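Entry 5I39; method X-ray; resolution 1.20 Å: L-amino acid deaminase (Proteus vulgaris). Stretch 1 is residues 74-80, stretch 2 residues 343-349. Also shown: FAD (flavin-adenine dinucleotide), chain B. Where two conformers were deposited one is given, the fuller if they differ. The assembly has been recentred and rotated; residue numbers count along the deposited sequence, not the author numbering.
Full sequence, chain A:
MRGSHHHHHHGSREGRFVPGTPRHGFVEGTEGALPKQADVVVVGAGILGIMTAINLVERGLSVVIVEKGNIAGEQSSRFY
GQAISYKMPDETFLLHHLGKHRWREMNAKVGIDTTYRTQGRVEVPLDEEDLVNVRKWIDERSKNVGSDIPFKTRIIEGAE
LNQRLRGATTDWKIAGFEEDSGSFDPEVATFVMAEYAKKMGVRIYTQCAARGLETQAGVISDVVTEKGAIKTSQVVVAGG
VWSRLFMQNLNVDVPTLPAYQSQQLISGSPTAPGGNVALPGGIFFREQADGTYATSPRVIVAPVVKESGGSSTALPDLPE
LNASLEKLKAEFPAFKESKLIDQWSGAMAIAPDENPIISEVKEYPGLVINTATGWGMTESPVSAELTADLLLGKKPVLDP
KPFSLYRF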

ATOM      1  N   GLU A  74       6.503  -9.635  -1.277  1.00  9.80           N
ATOM      2  CA  GLU A  74       7.048  -8.878  -0.151  1.00  9.84           C
ATOM      3  C   GLU A  74       5.960  -7.976   0.458  1.00  9.40           C
ATOM      4  O   GLU A  74       4.906  -8.490   0.840  1.00  9.87           O
ATOM      5  N   GLN A  75       6.171  -6.663   0.553  1.00  8.88           N
ATOM      6  CA  GLN A  75       5.242  -5.800   1.308  1.00  9.02           C
ATOM      7  C   GLN A  75       3.806  -5.881   0.803  1.00  8.84           C
ATOM      8  O   GLN A  75       2.853  -5.839   1.591  1.00  8.92           O
ATOM      9  N   SER A  76       3.663  -6.014  -0.513  1.00  8.50           N
ATOM     10  CA  SER A  76       2.361  -5.940  -1.156  1.00  8.24           C
ATOM     11  C   SER A  76       1.468  -7.173  -0.977  1.00  8.04           C
ATOM     12  O   SER A  76       0.386  -7.219  -1.557  1.00  8.20           O
ATOM     13  N   SER A  77       1.905  -8.161  -0.194  1.00  8.34           N
ATOM     14  CA  SER A  77       1.003  -9.213   0.284  1.00  8.76           C
ATOM     15  C   SER A  77       1.074  -9.410   1.799  1.00  8.75           C
ATOM     16  O   SER A  77       0.650 -10.454   2.289  1.00  9.31           O
ATOM     17  N   ARG A  78       1.563  -8.401   2.530  1.00  8.70           N
ATOM     18  CA  ARG A  78       1.817  -8.532   3.973  0.70  9.35           C
ATOM     19  C   ARG A  78       1.223  -7.394   4.808  1.00  9.37           C
ATOM     20  O   ARG A  78       1.467  -7.302   6.014  1.00 10.67           O
ATOM     21  N   PHE A  79       0.403  -6.567   4.179  1.00  8.73           N
ATOM     22  CA  PHE A  79      -0.067  -5.329   4.783  1.00  8.69           C
ATOM     23  C   PHE A  79      -1.283  -5.524   5.695  1.00  8.64           C
ATOM     24  O   PHE A  79      -1.935  -6.557   5.669  1.00  9.39           O
ATOM     25  N   TYR A  80      -1.584  -4.502   6.487  1.00  8.33           N
ATOM     26  CA  TYR A  80      -2.714  -4.525   7.421  1.00  8.27           C
ATOM     27  C   TYR A  80      -4.038  -4.421   6.678  1.00  7.93           C
ATOM     28  O   TYR A  80      -4.977  -5.152   6.986  1.00  8.78           O
ATOM     29  N   GLN A 343      -0.149 -15.309  11.485  1.00 13.28           N
ATOM     30  CA  GLN A 343       0.599 -14.300  12.206  1.00 13.47           C
ATOM     31  C   GLN A 343       1.920 -14.139  11.467  1.00 12.91           C
ATOM     32  O   GLN A 343       2.601 -15.127  11.204  1.00 13.77           O
ATOM     33  N   TRP A 344       2.268 -12.911  11.104  1.00 11.95           N
ATOM     34  CA  TRP A 344       3.457 -12.660  10.300  1.00 12.01           C
ATOM     35  C   TRP A 344       3.976 -11.260  10.564  1.00 11.85           C
ATOM     36  O   TRP A 344       3.381 -10.499  11.334  1.00 12.65           O
ATOM     37  N   SER A 345       5.095 -10.937   9.929  1.00 11.39           N
ATOM     38  CA  SER A 345       5.732  -9.624  10.028  0.60 11.31           C
ATOM     39  C   SER A 345       6.141  -9.128   8.650  1.00 10.50           C
ATOM     40  O   SER A 345       6.391  -9.930   7.748  1.00 13.10           O
ATOM     41  N   GLY A 346       6.229  -7.812   8.500  1.00 11.33           N
ATOM     42  CA  GLY A 346       6.651  -7.201   7.253  1.00 12.01           C
ATOM     43  C   GLY A 346       7.674  -6.111   7.476  1.00 11.91           C
ATOM     44  O   GLY A 346       7.646  -5.429   8.496  1.00 13.20           O
ATOM     45  N   ALA A 347       8.568  -5.961   6.503  1.00 12.33           N
ATOM     46  CA  ALA A 347       9.613  -4.943   6.507  1.00 12.08           C
ATOM     47  C   ALA A 347       9.236  -3.807   5.563  1.00 11.78           C
ATOM     48  O   ALA A 347       8.879  -4.049   4.408  1.00 12.23           O
HETATM   49  N   MSE A 348       9.334  -2.578   6.064  1.00 11.50           N
HETATM   50  CA  MSE A 348       9.143  -1.353   5.277  1.00 10.92           C
HETATM   51  C   MSE A 348      10.429  -0.579   5.237  1.00 10.83           C
HETATM   52  O   MSE A 348      11.377  -0.877   5.963  1.00 11.26           O
ATOM     53  N   ALA A 349      10.465   0.429   4.376  1.00 10.53           N
ATOM     54  CA  ALA A 349      11.577   1.369   4.308  1.00 10.69           C
ATOM     55  C   ALA A 349      10.977   2.749   4.108  1.00 11.22           C
ATOM     56  O   ALA A 349      10.243   2.972   3.146  1.00 11.27           O
TER

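How does stretch 1 begin its contact with the strand? Glu74 (chi1 m) stays clear of stretch 2, its CB lying 3.3 Å from FAD O1A. Gln75 starts sideways, but its m, t rotamer carries the end closer, with OE1 of Gln75 3.5 Å from CG of Met348, a selenomethionine; nearer the backbone, Gln75 CG is 3.1 Å from Ala347 O. Water 1 extends this reach: its oxygen lies 2.8 Å from Gln75 OE1 and accepts from Ala349 N (2.9 Å).

What do the serines do? Ser76 serves the cofactor instead of the strand: in rotamer m, its OG donates to FAD O2A (2.6 Å) and accepts from FAD O4' (2.9 Å). Ser77, rotamer p, makes no contact across.

How does Arg78 hold the strand? Its side chain (m, t, p) bends so that Arg78 NE and Arg78 NH2 both donate to Ser345 O, at 2.9 and 2.7 Å. Trp344, chi1 p, points toward stretch 1; its CD1 lies over one guanidinium face, while its NE1 donates almost straight to Arg78 O (2.9 Å).

What would a side chain at Gly346 meet? An ideal CB on Gly346 would sit 2.7 Å from FAD C8M, a clash.

Where do the last aromatics go? Phe79 (p) and Tyr80 (t) point away, and Tyr80 N lies 3.2 Å from FAD N5.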

ATOM      1  CB  GLU A  74       8.337  -8.165  -0.579  1.00 10.74           C
ATOM      2  CG  GLU A  74       9.420  -9.120  -1.087  1.00 12.29           C
ATOM      3  CD  GLU A  74      10.023 -10.015  -0.023  1.00 14.36           C
ATOM      4  OE1 GLU A  74       9.830  -9.751   1.178  1.00 16.07           O
ATOM      5  OE2 GLU A  74      10.721 -10.978  -0.397  1.00 16.65           O
ATOM      6  CB  GLN A  75       5.681  -4.343   1.239  1.00  9.29           C
ATOM      7  CG  GLN A  75       6.999  -4.051   1.910  1.00  9.56           C
ATOM      8  CD  GLN A  75       7.334  -2.583   1.814  1.00  9.88           C
ATOM      9  OE1 GLN A  75       6.700  -1.767   2.470  1.00  9.80           O
ATOM     10  NE2 GLN A  75       8.319  -2.234   0.990  1.00 10.93           N
ATOM     11  CB  SER A  76       2.546  -5.609  -2.635  1.00  8.37           C
ATOM     12  OG  SER A  76       3.196  -4.356  -2.790  1.00  8.09           O
ATOM     13  CB  SER A  77       1.303 -10.537  -0.427  1.00  9.55           C
ATOM     14  OG  SER A  77       2.620 -10.976  -0.146  1.00 10.29           O
ATOM     15  CB  ARG A  78       3.328  -8.648   4.217  0.70 10.83           C
ATOM     16  CG  ARG A  78       3.953  -9.857   3.537  0.70 11.92           C
ATOM     17  CD  ARG A  78       5.466  -9.936   3.707  0.70 13.70           C
ATOM     18  NE  ARG A  78       5.848 -10.562   4.972  0.70 15.34           N
ATOM     19  CZ  ARG A  78       5.750 -11.865   5.250  0.70 15.91           C
ATOM     20  NH1 ARG A  78       5.269 -12.732   4.359  0.70 17.55           N
ATOM     21  NH2 ARG A  78       6.130 -12.308   6.445  0.70 16.73           N
ATOM     22  CB  PHE A  79      -0.336  -4.299   3.680  1.00  8.52           C
ATOM     23  CG  PHE A  79      -1.292  -4.774   2.626  1.00  8.28           C
ATOM     24  CD1 PHE A  79      -2.652  -4.761   2.866  1.00  8.39           C
ATOM     25  CD2 PHE A  79      -0.837  -5.228   1.390  1.00  8.29           C
ATOM     26  CE1 PHE A  79      -3.550  -5.192   1.911  1.00  8.51           C
ATOM     27  CE2 PHE A  79      -1.735  -5.658   0.424  1.00  8.47           C
ATOM     28  CZ  PHE A  79      -3.091  -5.629   0.683  1.00  8.46           C
ATOM     29  CB  TYR A  80      -2.601  -3.398   8.444  1.00  8.56           C
ATOM     30  CG  TYR A  80      -3.783  -3.252   9.383  1.00  8.69           C
ATOM     31  CD1 TYR A  80      -4.355  -4.353  10.020  1.00  8.75           C
ATOM     32  CD2 TYR A  80      -4.324  -1.994   9.647  1.00  9.15           C
ATOM     33  CE1 TYR A  80      -5.430  -4.204  10.888  1.00  8.97           C
ATOM     34  CE2 TYR A  80      -5.391  -1.836  10.521  1.00  9.23           C
ATOM     35  CZ  TYR A  80      -5.940  -2.947  11.139  1.00  8.90           C
ATOM     36  OH  TYR A  80      -6.990  -2.817  12.011  1.00  9.32           O
ATOM     37  CB  GLN A 343       0.812 -14.793  13.635  1.00 16.55           C
ATOM     38  CG  GLN A 343       1.573 -13.873  14.569  1.00 17.91           C
ATOM     39  CD  GLN A 343       1.321 -14.237  16.023  1.00 18.53           C
ATOM     40  OE1 GLN A 343       0.273 -13.904  16.569  1.00 18.00           O
ATOM     41  NE2 GLN A 343       2.266 -14.935  16.651  1.00 19.99           N
ATOM     42  CB  TRP A 344       3.142 -12.861   8.810  1.00 12.11           C
ATOM     43  CG  TRP A 344       2.226 -11.821   8.226  1.00 12.09           C
ATOM     44  CD1 TRP A 344       2.598 -10.711   7.528  1.00 12.01           C
ATOM     45  CD2 TRP A 344       0.795 -11.798   8.283  1.00 11.67           C
ATOM     46  NE1 TRP A 344       1.491  -9.994   7.156  1.00 11.79           N
ATOM     47  CE2 TRP A 344       0.369 -10.643   7.592  1.00 11.80           C
ATOM     48  CE3 TRP A 344      -0.171 -12.643   8.852  1.00 12.08           C
ATOM     49  CZ2 TRP A 344      -0.983 -10.302   7.460  1.00 11.76           C
ATOM     50  CZ3 TRP A 344      -1.522 -12.303   8.719  1.00 12.12           C
ATOM     51  CH2 TRP A 344      -1.912 -11.140   8.027  1.00 12.03           C
ATOM     52  CB  SER A 345       6.964  -9.705  10.927  0.60  6.30           C
ATOM     53  OG  SER A 345       6.596 -10.053  12.239  0.60 11.00           O
ATOM     54  CB  ALA A 347      10.932  -5.556   6.065  1.00 13.04           C
HETATM   55  CB  MSE A 348       8.079  -0.452   5.914  1.00 12.16           C
HETATM   56  CG  MSE A 348       6.716  -1.117   5.941  1.00 13.81           C
HETATM   57 SE   MSE A 348       5.306   0.023   6.697  1.00 16.75          SE
HETATM   58  CE  MSE A 348       5.244  -1.066   8.326  1.00 17.60           C
ATOM     59  CB  ALA A 349      12.525   1.010   3.176  1.00 10.87           C
TER
HETATM   60  PA  FAD B 501       7.031  -4.506  -2.493  1.00  8.44           P
HETATM   61  O1A FAD B 501       7.949  -4.995  -1.366  1.00  9.40           O
HETATM   62  O2A FAD B 501       5.627  -5.077  -2.444  1.00  8.55           O
HETATM   63  O5B FAD B 501       7.601  -4.891  -3.927  1.00  8.65           O
HETATM   64  C5B FAD B 501       8.923  -4.579  -4.343  1.00  9.00           C
HETATM   65  C4B FAD B 501       9.367  -5.750  -5.200  1.00  9.26           C
HETATM   66  O4B FAD B 501      10.639  -5.429  -5.799  1.00  9.35           O
HETATM   67  C3B FAD B 501       9.571  -7.020  -4.373  1.00  9.27           C
HETATM   68  O3B FAD B 501       8.684  -8.041  -4.828  1.00  9.19           O
HETATM   69  C2B FAD B 501      11.060  -7.332  -4.593  1.00  9.48           C
HETATM   70  O2B FAD B 501      11.354  -8.741  -4.610  1.00  9.44           O
HETATM   71  C1B FAD B 501      11.354  -6.640  -5.911  1.00  9.50           C
HETATM   72  N9A FAD B 501      12.756  -6.277  -6.141  1.00  9.61           N
HETATM   73  C8A FAD B 501      13.544  -5.606  -5.324  1.00  9.95           C
HETATM   74  N7A FAD B 501      14.760  -5.386  -5.866  1.00 10.19           N
HETATM   75  C5A FAD B 501      14.707  -5.955  -7.063  1.00  9.81           C
HETATM   76  C6A FAD B 501      15.635  -6.118  -8.178  1.00  9.91           C
HETATM   77  N6A FAD B 501      16.886  -5.621  -8.102  1.00 10.37           N
HETATM   78  N1A FAD B 501      15.215  -6.768  -9.281  1.00  9.86           N
HETATM   79  C2A FAD B 501      13.968  -7.248  -9.380  1.00  9.92           C
HETATM   80  N3A FAD B 501      13.066  -7.160  -8.396  1.00  9.89           N
HETATM   81  C4A FAD B 501      13.393  -6.531  -7.260  1.00  9.75           C
HETATM   82  N1  FAD B 501      -0.137   0.353   3.105  1.00  9.02           N
HETATM   83  C2  FAD B 501      -1.409   0.762   3.116  1.00  8.86           C
HETATM   84  O2  FAD B 501      -1.776   1.548   2.223  1.00  8.78           O
HETATM   85  N3  FAD B 501      -2.271   0.338   4.073  1.00  8.78           N
HETATM   86  C4  FAD B 501      -1.937  -0.479   5.078  1.00  8.97           C
HETATM   87  O4  FAD B 501      -2.766  -0.844   5.899  1.00  8.91           O
HETATM   88  C4X FAD B 501      -0.550  -0.958   5.155  1.00  9.35           C
HETATM   89  N5  FAD B 501      -0.084  -1.746   6.161  1.00  9.57           N
HETATM   90  C5X FAD B 501       1.135  -2.289   6.074  1.00  9.73           C
HETATM   91  C6  FAD B 501       1.557  -3.269   6.974  1.00  9.99           C
HETATM   92  C7  FAD B 501       2.798  -3.889   6.861  1.00  9.97           C
HETATM   93  C7M FAD B 501       3.206  -4.985   7.819  1.00 10.31           C
HETATM   94  C8  FAD B 501       3.709  -3.493   5.776  1.00 10.07           C
HETATM   95  C8M FAD B 501       5.051  -4.157   5.585  1.00 10.78           C
HETATM   96  C9  FAD B 501       3.297  -2.497   4.889  1.00  9.78           C
HETATM   97  C9A FAD B 501       2.056  -1.880   4.997  1.00  9.36           C
HETATM   98  N10 FAD B 501       1.647  -0.880   4.106  1.00  9.06           N
HETATM   99  C10 FAD B 501       0.317  -0.472   4.066  1.00  9.12           C
HETATM  100  C1' FAD B 501       2.540  -0.378   3.081  1.00  8.82           C
HETATM  101  C2' FAD B 501       2.430  -1.084   1.776  1.00  8.75           C
HETATM  102  O2' FAD B 501       2.298  -2.481   2.017  1.00  8.78           O
HETATM  103  C3' FAD B 501       3.694  -0.763   0.985  1.00  8.58           C
HETATM  104  O3' FAD B 501       3.947   0.667   0.953  1.00  8.36           O
HETATM  105  C4' FAD B 501       3.637  -1.242  -0.447  1.00  8.46           C
HETATM  106  O4' FAD B 501       3.246  -2.628  -0.490  1.00  8.40           O
HETATM  107  C5' FAD B 501       4.998  -1.072  -1.096  1.00  8.42           C
HETATM  108  O5' FAD B 501       4.885  -1.596  -2.420  1.00  8.18           O
HETATM  109  P   FAD B 501       6.232  -1.784  -3.298  1.00  8.24           P
HETATM  110  O1P FAD B 501       5.800  -2.282  -4.644  1.00  8.32           O
HETATM  111  O2P FAD B 501       7.086  -0.540  -3.183  1.00  8.60           O
HETATM  112  O3P FAD B 501       7.065  -2.898  -2.458  1.00  8.52           O
HETATM  113  O   HOH W   1       8.040   0.618   2.772  1.00 10.09           O